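Local coordinates for uncharacterized protein (Shigella flexneri 5a str. M90T, PDB 5EUR) that is of unknown function, a small, mainly helical Shigella protein that assembles from three copies and has been tentatively linked to glutathione S-transferases, at residues L8-S13 with E17-F22; N41-G44 with N49-R52; Y30-V35 with A60-G65; R52-I57 with G65-Y70. One frame throughout, in Å; residues are numbered along the deposited sequence.

Contact 1: L8-S13 with E17-F22; sequences LDIALS and ETVLVF
Asp9 lies against the ring of Phe22 at the open end of this antiparallel hairpin. Its CB is 4.1 Å from the centroid of the Phe22 ring and only 22° off the ring normal, a CH-pi contact over the face; the backbone N of Asp9 stands over a face as well, toward the rim. Leu8 CD2 reaches Phe22 CE2 obliquely at 4.1 Å. Phe22 N donates to Asp9 O at the same end. Ala11 and Leu20 form a hydrogen-bonded pair with bonds in both directions, Leu20 N to Ala11 O being 2.8 Å, and their side chains share one face of the sheet. Ile10, Leu12, Val19 and Val21 occupy the other; Leu12 CD1 meets Val19 CG1 at 3.7 Å. Near the turn, chi1 of 72° sets Ser13 OG between its own N and carbonyl carbon, where it accepts an almost straight bond from Thr18 N (3.1 Å, 172°) while also bonded to Asp15. Strand 18-21 is the middle strand, with 24-27 on its far side. Helix 28-43 packs on the Leu12, Val19 and Val21 face through Thr28 and Phe31, while Phe127 of the second subunit packs against Leu20.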
loop_
_atom_site.group_PDB
_atom_site.type_symbol
_atom_site.label_atom_id
_atom_site.label_comp_id
_atom_site.label_asym_id
_atom_site.label_seq_id
_atom_site.Cartn_x
_atom_site.Cartn_y
_atom_site.Cartn_z
ATOM N N LEU A 8 10.065 -3.897 -10.595
ATOM C CA LEU A 8 9.983 -3.406 -9.227
ATOM C C LEU A 8 11.372 -3.072 -8.715
ATOM O O LEU A 8 12.271 -3.919 -8.724
ATOM C CB LEU A 8 9.310 -4.431 -8.317
ATOM C CG LEU A 8 7.891 -4.872 -8.691
ATOM C CD1 LEU A 8 7.391 -5.881 -7.664
ATOM C CD2 LEU A 8 6.940 -3.675 -8.783
ATOM N N ASP A 9 11.532 -1.834 -8.270
ATOM C CA ASP A 9 12.780 -1.324 -7.720
ATOM C C ASP A 9 12.755 -1.632 -6.234
ATOM O O ASP A 9 12.257 -0.841 -5.433
ATOM C CB ASP A 9 12.893 0.172 -7.987
ATOM C CG ASP A 9 14.119 0.788 -7.359
ATOM O OD1 ASP A 9 15.069 0.042 -7.039
ATOM O OD2 ASP A 9 14.124 2.023 -7.176
ATOM N N ILE A 10 13.285 -2.801 -5.862
ATOM C CA ILE A 10 13.266 -3.273 -4.480
ATOM C C ILE A 10 14.687 -3.578 -4.026
ATOM O O ILE A 10 15.384 -4.391 -4.646
ATOM C CB ILE A 10 12.404 -4.537 -4.300
ATOM C CG1 ILE A 10 10.983 -4.348 -4.825
ATOM C CG2 ILE A 10 12.353 -4.922 -2.839
ATOM C CD1 ILE A 10 10.262 -5.697 -4.966
ATOM N N ALA A 11 15.084 -2.987 -2.907
ATOM C CA ALA A 11 16.341 -3.329 -2.257
ATOM C C ALA A 11 16.050 -3.721 -0.823
ATOM O O ALA A 11 15.331 -3.008 -0.119
ATOM C CB ALA A 11 17.327 -2.162 -2.299
ATOM N N LEU A 12 16.614 -4.843 -0.392
ATOM C CA LEU A 12 16.462 -5.312 0.976
ATOM C C LEU A 12 17.598 -4.753 1.826
ATOM O O LEU A 12 18.759 -4.752 1.405
ATOM C CB LEU A 12 16.459 -6.845 0.993
ATOM C CG LEU A 12 16.192 -7.648 2.263
ATOM C CD1 LEU A 12 14.861 -7.264 2.873
ATOM C CD2 LEU A 12 16.182 -9.132 1.932
ATOM N N SER A 13 17.256 -4.256 3.009
ATOM C CA SER A 13 18.242 -3.668 3.905
ATOM C C SER A 13 19.211 -4.735 4.410
ATOM O O SER A 13 18.916 -5.931 4.410
ATOM C CB SER A 13 17.555 -2.990 5.094
ATOM O OG SER A 13 17.000 -3.938 6.003
ATOM N N GLU A 17 15.374 -5.802 7.809
ATOM C CA GLU A 17 14.140 -5.380 8.463
ATOM C C GLU A 17 13.329 -4.401 7.626
ATOM O O GLU A 17 12.126 -4.256 7.874
ATOM C CB GLU A 17 14.435 -4.772 9.835
ATOM C CG GLU A 17 14.852 -5.819 10.861
ATOM C CD GLU A 17 15.053 -5.242 12.250
ATOM O OE1 GLU A 17 14.862 -4.020 12.432
ATOM O OE2 GLU A 17 15.394 -6.021 13.165
ATOM N N THR A 18 13.941 -3.732 6.651
ATOM C CA THR A 18 13.197 -2.840 5.767
ATOM C C THR A 18 13.552 -3.112 4.310
ATOM O O THR A 18 14.562 -3.743 3.987
ATOM C CB THR A 18 13.446 -1.349 6.085
ATOM O OG1 THR A 18 14.830 -1.029 5.889
ATOM C CG2 THR A 18 13.013 -0.998 7.509
ATOM N N VAL A 19 12.690 -2.618 3.423
ATOM C CA VAL A 19 12.935 -2.628 1.996
ATOM C C VAL A 19 12.825 -1.188 1.519
ATOM O O VAL A 19 12.180 -0.346 2.150
ATOM C CB VAL A 19 11.947 -3.536 1.222
ATOM C CG1 VAL A 19 12.214 -5.018 1.541
ATOM C CG2 VAL A 19 10.527 -3.201 1.589
ATOM N N LEU A 20 13.496 -0.918 0.410
ATOM C CA LEU A 20 13.421 0.348 -0.304
ATOM C C LEU A 20 12.789 0.049 -1.656
ATOM O O LEU A 20 13.383 -0.651 -2.486
ATOM C CB LEU A 20 14.811 0.969 -0.449
ATOM C CG LEU A 20 14.851 2.351 -1.091
ATOM C CD1 LEU A 20 14.202 3.359 -0.160
ATOM C CD2 LEU A 20 16.301 2.722 -1.355
ATOM N N VAL A 21 11.569 0.549 -1.850
ATOM C CA VAL A 21 10.724 0.241 -2.997
ATOM C C VAL A 21 10.408 1.569 -3.670
ATOM O O VAL A 21 9.686 2.391 -3.099
ATOM C CB VAL A 21 9.435 -0.486 -2.583
ATOM C CG1 VAL A 21 8.645 -0.951 -3.820
ATOM C CG2 VAL A 21 9.745 -1.667 -1.659
ATOM N N PHE A 22 10.962 1.795 -4.859
ATOM C CA PHE A 22 10.715 3.046 -5.594
ATOM C C PHE A 22 10.937 4.275 -4.704
ATOM O O PHE A 22 10.140 5.212 -4.688
ATOM C CB PHE A 22 9.306 3.050 -6.202
ATOM C CG PHE A 22 9.161 2.144 -7.403
ATOM C CD1 PHE A 22 9.845 2.415 -8.576
ATOM C CD2 PHE A 22 8.328 1.039 -7.361
ATOM C CE1 PHE A 22 9.712 1.590 -9.682
ATOM C CE2 PHE A 22 8.190 0.203 -8.463
ATOM C CZ PHE A 22 8.882 0.480 -9.622
HETATM O O HOH W 1 15.263 0.273 -4.048
#

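Contact 2: N41-G44 with N49-R52; sequences NSTG and NSNR
Thr43 and Ser50 bring the end of helix 28-43 to the early part of helix 47-59, their CA atoms 6.4 Å apart, and Gly44 leaves the first helix with a positive phi of 67°. No direct hydrogen bond joins the segments, and the touch is small, 109 Å² in all. The two branches of Thr43 divide the work. Its methyl CG2 passes obliquely to the amide of Asn49, 3.7 Å from Asn49 ND2, while its OG1 lies 3.8 Å from Ser50 CB. With OG1 between the backbone N and the carbonyl carbon (chi1 74°) and CG2 anti to the carbonyl carbon, the hydroxyl faces Ser50 and the methyl faces Asn49. Two consecutive helices are joined here by a short link, and a water bridges them: it lies within bonding geometry of three acceptors, Thr43 OG1 (2.8 Å), Gly44 O and Ser50 OG (3.1 Å each), one more than its two protons can serve at once. The hydroxyls keep partners inside their own helices as well, Thr43 OG1 with Leu40 O and Ser50 OG with Met47 O. The amide of Asn49 is turned toward the N-terminal residues, where its ND2 bonds Ser2 OG. Tyr70, from helix 68-75, packs on Thr43.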
loop_
_atom_site.group_PDB
_atom_site.type_symbol
_atom_site.label_atom_id
_atom_site.label_comp_id
_atom_site.label_asym_id
_atom_site.label_seq_id
_atom_site.Cartn_x
_atom_site.Cartn_y
_atom_site.Cartn_z
ATOM N N ASN A 41 -3.323 -10.135 -5.568
ATOM C CA ASN A 41 -4.781 -10.282 -5.609
ATOM C C ASN A 41 -5.403 -9.371 -6.659
ATOM O O ASN A 41 -6.357 -9.756 -7.351
ATOM C CB ASN A 41 -5.385 -9.988 -4.228
ATOM C CG ASN A 41 -5.319 -11.189 -3.300
ATOM O OD1 ASN A 41 -5.188 -12.311 -3.764
ATOM N ND2 ASN A 41 -5.445 -10.958 -1.994
ATOM N N SER A 42 -4.892 -8.150 -6.782
ATOM C CA SER A 42 -5.450 -7.216 -7.751
ATOM C C SER A 42 -5.174 -7.639 -9.188
ATOM O O SER A 42 -5.858 -7.152 -10.102
ATOM C CB SER A 42 -4.916 -5.808 -7.482
ATOM O OG SER A 42 -3.641 -5.623 -8.066
ATOM N N THR A 43 -4.205 -8.537 -9.420
ATOM C CA THR A 43 -4.079 -9.054 -10.789
ATOM C C THR A 43 -5.191 -10.029 -11.175
ATOM O O THR A 43 -5.363 -10.293 -12.368
ATOM C CB THR A 43 -2.727 -9.754 -11.027
ATOM O OG1 THR A 43 -2.705 -11.033 -10.372
ATOM C CG2 THR A 43 -1.575 -8.892 -10.543
ATOM N N GLY A 44 -5.960 -10.551 -10.224
ATOM C CA GLY A 44 -7.007 -11.501 -10.563
ATOM C C GLY A 44 -6.459 -12.812 -11.095
ATOM O O GLY A 44 -5.730 -13.510 -10.391
ATOM N N ASN A 49 0.992 -11.247 -15.480
ATOM C CA ASN A 49 1.332 -10.124 -14.614
ATOM C C ASN A 49 1.829 -10.612 -13.262
ATOM O O ASN A 49 2.835 -10.104 -12.738
ATOM C CB ASN A 49 0.119 -9.200 -14.436
ATOM C CG ASN A 49 0.494 -7.845 -13.862
ATOM O OD1 ASN A 49 1.672 -7.536 -13.679
ATOM N ND2 ASN A 49 -0.515 -7.021 -13.575
ATOM N N SER A 50 1.133 -11.589 -12.673
ATOM C CA SER A 50 1.581 -12.064 -11.364
ATOM C C SER A 50 2.941 -12.746 -11.471
ATOM O O SER A 50 3.763 -12.644 -10.552
ATOM C CB SER A 50 0.536 -12.983 -10.714
ATOM O OG SER A 50 0.198 -14.123 -11.492
ATOM N N ASN A 51 3.214 -13.408 -12.597
ATOM C CA ASN A 51 4.543 -13.979 -12.785
ATOM C C ASN A 51 5.606 -12.898 -12.813
ATOM O O ASN A 51 6.675 -13.073 -12.217
ATOM C CB ASN A 51 4.601 -14.806 -14.069
ATOM C CG ASN A 51 3.934 -16.151 -13.928
ATOM O OD1 ASN A 51 3.700 -16.640 -12.823
ATOM N ND2 ASN A 51 3.616 -16.767 -15.063
ATOM N N ARG A 52 5.339 -11.775 -13.508
ATOM C CA ARG A 52 6.289 -10.661 -13.503
ATOM C C ARG A 52 6.554 -10.160 -12.085
ATOM O O ARG A 52 7.714 -9.980 -11.668
ATOM C CB ARG A 52 5.764 -9.508 -14.368
ATOM C CG ARG A 52 5.925 -9.677 -15.872
ATOM C CD ARG A 52 5.333 -8.459 -16.617
ATOM N NE ARG A 52 5.878 -7.192 -16.119
ATOM C CZ ARG A 52 6.920 -6.550 -16.644
ATOM N NH1 ARG A 52 7.544 -7.039 -17.705
ATOM N NH2 ARG A 52 7.336 -5.407 -16.110
HETATM O O HOH W 2 -2.886 -13.567 -11.655
#

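Contact 3: Y30-V35 with A60-G65; sequences YFTEIV and AGLDAG
Apolar contact alone joins these segments, and it centres on Leu62 meeting Phe31 and Thr32. Leu62 CD1 approaches the Phe31 ring at its edge, in the ring plane, 3.9 Å from Phe31 CE2 and 4.0 Å from Phe31 CD2, and the two side chains cross at about a right angle. From the next residue, Thr32 CG2 closes on the same methyl, Leu62 CD1, at 4.2 Å. One leucine methyl thus touches both the aromatic edge and the threonine methyl, in a contact of only 105 Å². With CG anti to the backbone N (chi1 -176°), the Phe31 ring extends from the helix toward the loop. In fold terms, this is helix 28-43 meeting the connection between helices 47-59 and 68-75, with Phe31 also packing on Ile10, Val19 and Val21 of the hairpin and on Ile57.

Hydrogen bonding shapes each side separately. In the helix, Tyr30 O accepts from both Ile34 N and Val35 N, the second bond marking a wider pi-type turn at 31-35. In the loop, Gly61 ends helix 47-59 in a Schellman motif with a positive phi of 92°, just before Leu62 turns inward. Beyond it, Asp63 OD1 accepts from Gly65 N at 2.8 Å, an Asx turn in which the donor stands 36° out of the carboxylate plane. The carbonyl of Leu62 is bonded to Arg89 NH1, while Thr32 OG1 bonds back to Thr28 O.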
loop_
_atom_site.group_PDB
_atom_site.type_symbol
_atom_site.label_atom_id
_atom_site.label_comp_id
_atom_site.label_asym_id
_atom_site.label_seq_id
_atom_site.Cartn_x
_atom_site.Cartn_y
_atom_site.Cartn_z
ATOM N N TYR A 30 5.614 -5.475 6.384
ATOM C CA TYR A 30 4.483 -4.759 5.791
ATOM C C TYR A 30 4.476 -4.937 4.281
ATOM O O TYR A 30 3.429 -5.203 3.674
ATOM C CB TYR A 30 4.526 -3.268 6.148
ATOM C CG TYR A 30 3.431 -2.477 5.474
ATOM C CD1 TYR A 30 2.135 -2.469 5.985
ATOM C CD2 TYR A 30 3.690 -1.741 4.318
ATOM C CE1 TYR A 30 1.132 -1.743 5.358
ATOM C CE2 TYR A 30 2.689 -1.025 3.684
ATOM C CZ TYR A 30 1.418 -1.033 4.213
ATOM O OH TYR A 30 0.424 -0.326 3.581
ATOM N N PHE A 31 5.641 -4.804 3.651
ATOM C CA PHE A 31 5.692 -4.967 2.204
ATOM C C PHE A 31 5.277 -6.376 1.787
ATOM O O PHE A 31 4.479 -6.547 0.861
ATOM C CB PHE A 31 7.090 -4.638 1.690
ATOM C CG PHE A 31 7.200 -4.701 0.209
ATOM C CD1 PHE A 31 6.518 -3.781 -0.583
ATOM C CD2 PHE A 31 7.972 -5.664 -0.406
ATOM C CE1 PHE A 31 6.610 -3.825 -1.965
ATOM C CE2 PHE A 31 8.064 -5.710 -1.785
ATOM C CZ PHE A 31 7.388 -4.797 -2.563
ATOM N N THR A 32 5.815 -7.409 2.446
ATOM C CA THR A 32 5.536 -8.760 1.964
ATOM C C THR A 32 4.159 -9.270 2.384
ATOM O O THR A 32 3.534 -10.019 1.629
ATOM C CB THR A 32 6.625 -9.736 2.418
ATOM O OG1 THR A 32 6.671 -9.787 3.849
ATOM C CG2 THR A 32 7.981 -9.305 1.866
ATOM N N GLU A 33 3.660 -8.880 3.557
ATOM C CA GLU A 33 2.371 -9.379 4.024
ATOM C C GLU A 33 1.190 -8.567 3.493
ATOM O O GLU A 33 0.119 -9.136 3.234
ATOM C CB GLU A 33 2.336 -9.373 5.552
ATOM C CG GLU A 33 3.422 -10.225 6.216
ATOM C CD GLU A 33 3.088 -11.700 6.224
ATOM O OE1 GLU A 33 2.004 -12.071 5.742
ATOM O OE2 GLU A 33 3.924 -12.487 6.714
ATOM N N ILE A 34 1.340 -7.245 3.351
ATOM C CA ILE A 34 0.231 -6.409 2.888
ATOM C C ILE A 34 0.393 -6.025 1.415
ATOM O O ILE A 34 -0.493 -6.284 0.587
ATOM C CB ILE A 34 0.093 -5.141 3.756
ATOM C CG1 ILE A 34 -0.144 -5.512 5.223
ATOM C CG2 ILE A 34 -1.029 -4.256 3.222
ATOM C CD1 ILE A 34 -1.539 -6.011 5.520
ATOM N N VAL A 35 1.524 -5.399 1.072
ATOM C CA VAL A 35 1.633 -4.778 -0.249
ATOM C C VAL A 35 1.647 -5.831 -1.353
ATOM O O VAL A 35 0.856 -5.767 -2.300
ATOM C CB VAL A 35 2.856 -3.853 -0.326
ATOM C CG1 VAL A 35 2.897 -3.197 -1.705
ATOM C CG2 VAL A 35 2.729 -2.781 0.729
ATOM N N ALA A 60 14.691 -9.699 -5.807
ATOM C CA ALA A 60 15.080 -8.826 -4.710
ATOM C C ALA A 60 15.553 -9.578 -3.472
ATOM O O ALA A 60 15.958 -8.937 -2.496
ATOM C CB ALA A 60 13.907 -7.910 -4.346
ATOM N N GLY A 61 15.501 -10.904 -3.468
ATOM C CA GLY A 61 15.870 -11.653 -2.289
ATOM C C GLY A 61 14.731 -11.975 -1.354
ATOM O O GLY A 61 14.975 -12.494 -0.256
ATOM N N LEU A 62 13.498 -11.695 -1.757
ATOM C CA LEU A 62 12.318 -11.974 -0.957
ATOM C C LEU A 62 11.732 -13.329 -1.344
ATOM O O LEU A 62 12.126 -13.944 -2.336
ATOM C CB LEU A 62 11.288 -10.862 -1.136
ATOM C CG LEU A 62 11.804 -9.475 -0.751
ATOM C CD1 LEU A 62 10.794 -8.382 -1.144
ATOM C CD2 LEU A 62 12.096 -9.426 0.727
ATOM N N ASP A 63 10.763 -13.798 -0.548
ATOM C CA ASP A 63 10.217 -15.141 -0.743
ATOM C C ASP A 63 9.039 -15.085 -1.708
ATOM O O ASP A 63 7.917 -14.752 -1.316
ATOM C CB ASP A 63 9.802 -15.746 0.589
ATOM C CG ASP A 63 9.447 -17.209 0.478
ATOM O OD1 ASP A 63 9.308 -17.721 -0.664
ATOM O OD2 ASP A 63 9.310 -17.846 1.546
ATOM N N ALA A 64 9.281 -15.475 -2.964
ATOM C CA ALA A 64 8.228 -15.483 -3.970
ATOM C C ALA A 64 7.320 -16.696 -3.850
ATOM O O ALA A 64 6.333 -16.794 -4.593
ATOM C CB ALA A 64 8.828 -15.405 -5.378
ATOM N N GLY A 65 7.606 -17.602 -2.922
ATOM C CA GLY A 65 6.768 -18.763 -2.732
ATOM C C GLY A 65 5.659 -18.622 -1.715
ATOM O O GLY A 65 4.913 -19.580 -1.491
#

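Contact 4: R52-I57 with G65-Y70; sequences RILNDI and GDYGKY
Leu54 carries nearly all of the close contact, its two methyls dividing between Tyr70 and Tyr67. The tight side is at CD1, which sits 3.4 Å from Tyr70 O and 3.9 Å from Tyr70 CB, so this branch rests on the backbone and base of Tyr70 rather than on its ring. Leu54 CD2 goes to the other tyrosine, 3.8 Å from Tyr67 CD2, with the side chains passing at a slant. A chi1 of -73° places Leu54 CG anti to its carbonyl carbon, and the extended chi2 of 173° carries the fork between the two residues. Both rings lead their hydroxyls to acceptors on or just past helix 28-43: Tyr67 OH bonds Thr32 O, and Tyr70 OH bonds Gly44 O. Tyr67 is thus held at its hydroxyl while its ring meets the leucine at CD2.

The packing thins toward Ile57, whose side chain comes no closer than 4.8 Å to residues 65-70 and packs instead on Leu62 and Ala64. Gly65 and Asp66 form the solvent side, both exposed, and the Asp66 side chain leads away from the helix. No hydrogen bond crosses between the segments, and 162 Å² is buried. The contact sets helix 47-59 against the start of helix 68-75, with helix 28-43 packing on Tyr67 through Val36, Thr37 and Leu40, helix 79-99 touching Asn55, and Ile3 of the third subunit lying against both tyrosines.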
loop_
_atom_site.group_PDB
_atom_site.type_symbol
_atom_site.label_atom_id
_atom_site.label_comp_id
_atom_site.label_asym_id
_atom_site.label_seq_id
_atom_site.Cartn_x
_atom_site.Cartn_y
_atom_site.Cartn_z
ATOM N N ARG A 52 5.339 -11.775 -13.508
ATOM C CA ARG A 52 6.289 -10.661 -13.503
ATOM C C ARG A 52 6.554 -10.160 -12.085
ATOM O O ARG A 52 7.714 -9.980 -11.668
ATOM C CB ARG A 52 5.764 -9.508 -14.368
ATOM C CG ARG A 52 5.925 -9.677 -15.872
ATOM C CD ARG A 52 5.333 -8.459 -16.617
ATOM N NE ARG A 52 5.878 -7.192 -16.119
ATOM C CZ ARG A 52 6.920 -6.550 -16.644
ATOM N NH1 ARG A 52 7.544 -7.039 -17.705
ATOM N NH2 ARG A 52 7.336 -5.407 -16.110
ATOM N N ILE A 53 5.479 -9.886 -11.341
ATOM C CA ILE A 53 5.635 -9.410 -9.969
ATOM C C ILE A 53 6.518 -10.361 -9.172
ATOM O O ILE A 53 7.462 -9.942 -8.491
ATOM C CB ILE A 53 4.259 -9.253 -9.302
ATOM C CG1 ILE A 53 3.479 -8.111 -9.961
ATOM C CG2 ILE A 53 4.427 -8.987 -7.824
ATOM C CD1 ILE A 53 1.977 -8.168 -9.641
ATOM N N LEU A 54 6.216 -11.661 -9.241
ATOM C CA LEU A 54 6.932 -12.618 -8.397
ATOM C C LEU A 54 8.370 -12.813 -8.858
ATOM O O LEU A 54 9.242 -13.102 -8.036
ATOM C CB LEU A 54 6.166 -13.939 -8.330
ATOM C CG LEU A 54 4.901 -13.810 -7.457
ATOM C CD1 LEU A 54 4.042 -15.061 -7.519
ATOM C CD2 LEU A 54 5.289 -13.511 -6.003
ATOM N N ASN A 55 8.646 -12.655 -10.150
ATOM C CA ASN A 55 10.043 -12.655 -10.567
ATOM C C ASN A 55 10.795 -11.482 -9.943
ATOM O O ASN A 55 11.940 -11.636 -9.515
ATOM C CB ASN A 55 10.150 -12.644 -12.092
ATOM C CG ASN A 55 9.999 -14.035 -12.700
ATOM O OD1 ASN A 55 10.420 -15.041 -12.113
ATOM N ND2 ASN A 55 9.433 -14.094 -13.893
ATOM N N ASP A 56 10.162 -10.309 -9.846
ATOM C CA ASP A 56 10.845 -9.191 -9.189
ATOM C C ASP A 56 10.985 -9.405 -7.682
ATOM O O ASP A 56 11.989 -8.983 -7.073
ATOM C CB ASP A 56 10.100 -7.893 -9.495
ATOM C CG ASP A 56 10.238 -7.495 -10.947
ATOM O OD1 ASP A 56 11.163 -8.016 -11.633
ATOM O OD2 ASP A 56 9.419 -6.687 -11.407
ATOM N N ILE A 57 9.988 -10.045 -7.063
ATOM C CA ILE A 57 10.083 -10.394 -5.648
ATOM C C ILE A 57 11.262 -11.338 -5.419
ATOM O O ILE A 57 12.088 -11.122 -4.527
ATOM C CB ILE A 57 8.754 -11.011 -5.170
ATOM C CG1 ILE A 57 7.630 -9.971 -5.232
ATOM C CG2 ILE A 57 8.890 -11.617 -3.780
ATOM C CD1 ILE A 57 7.940 -8.681 -4.475
ATOM N N GLY A 65 7.606 -17.602 -2.922
ATOM C CA GLY A 65 6.768 -18.763 -2.732
ATOM C C GLY A 65 5.659 -18.622 -1.715
ATOM O O GLY A 65 4.913 -19.580 -1.491
ATOM N N ASP A 66 5.499 -17.449 -1.097
ATOM C CA ASP A 66 4.592 -17.268 0.024
ATOM C C ASP A 66 3.192 -16.817 -0.391
ATOM O O ASP A 66 2.448 -16.312 0.463
ATOM C CB ASP A 66 5.156 -16.241 1.011
ATOM C CG ASP A 66 4.888 -16.614 2.453
ATOM O OD1 ASP A 66 4.749 -17.818 2.736
ATOM O OD2 ASP A 66 4.761 -15.702 3.298
ATOM N N TYR A 67 2.819 -16.973 -1.656
ATOM C CA TYR A 67 1.607 -16.348 -2.190
ATOM C C TYR A 67 0.703 -17.351 -2.896
ATOM O O TYR A 67 0.192 -17.092 -3.994
ATOM C CB TYR A 67 1.980 -15.186 -3.101
ATOM C CG TYR A 67 2.797 -14.174 -2.339
ATOM C CD1 TYR A 67 2.178 -13.244 -1.509
ATOM C CD2 TYR A 67 4.185 -14.175 -2.407
ATOM C CE1 TYR A 67 2.919 -12.337 -0.774
ATOM C CE2 TYR A 67 4.934 -13.267 -1.684
ATOM C CZ TYR A 67 4.297 -12.350 -0.874
ATOM O OH TYR A 67 5.053 -11.454 -0.158
ATOM N N GLY A 68 0.517 -18.518 -2.271
ATOM C CA GLY A 68 -0.526 -19.444 -2.685
ATOM C C GLY A 68 -0.542 -19.745 -4.171
ATOM O O GLY A 68 0.478 -20.086 -4.783
ATOM N N LYS A 69 -1.732 -19.639 -4.767
ATOM C CA LYS A 69 -1.892 -19.995 -6.170
ATOM C C LYS A 69 -0.962 -19.188 -7.070
ATOM O O LYS A 69 -0.443 -19.711 -8.064
ATOM C CB LYS A 69 -3.358 -19.820 -6.591
ATOM C CG LYS A 69 -3.825 -18.374 -6.672
ATOM C CD LYS A 69 -5.284 -18.278 -7.096
ATOM C CE LYS A 69 -5.767 -16.834 -7.014
ATOM N NZ LYS A 69 -7.209 -16.671 -7.398
ATOM N N TYR A 70 -0.733 -17.910 -6.743
ATOM C CA TYR A 70 0.174 -17.112 -7.556
ATOM C C TYR A 70 1.579 -17.692 -7.503
ATOM O O TYR A 70 2.269 -17.751 -8.528
ATOM C CB TYR A 70 0.170 -15.651 -7.084
ATOM C CG TYR A 70 -1.195 -15.012 -7.244
ATOM C CD1 TYR A 70 -1.696 -14.706 -8.505
ATOM C CD2 TYR A 70 -1.982 -14.713 -6.143
ATOM C CE1 TYR A 70 -2.954 -14.132 -8.664
ATOM C CE2 TYR A 70 -3.227 -14.133 -6.296
ATOM C CZ TYR A 70 -3.711 -13.851 -7.548
ATOM O OH TYR A 70 -4.967 -13.287 -7.676
#

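In the fold
Contact 3 lies nearest the centre of the chain, about 4 Å from it, and touches contacts 1 and 4. Ile10 CG2 of contact 1 is 3.7 Å from Ala60 CB of contact 3, and Leu62 N probably hydrogen-bonds Ile57 O of contact 4 at 3.2 Å. Contacts 2 and 4, centres about 8 Å apart, meet through Tyr70, whose CD1 lies 3.6 Å from Ser50 CB. Contacts 1 and 2 do not touch: their centres are about 19 Å apart. Leu8 N and Asp56 OD2, 3.0 Å apart, probably hydrogen-bond contact 1 to contact 4. No active site is established; the bound magnesium ion lies about 8 Å from the Phe31 side chain and about 9 Å from that of Val21.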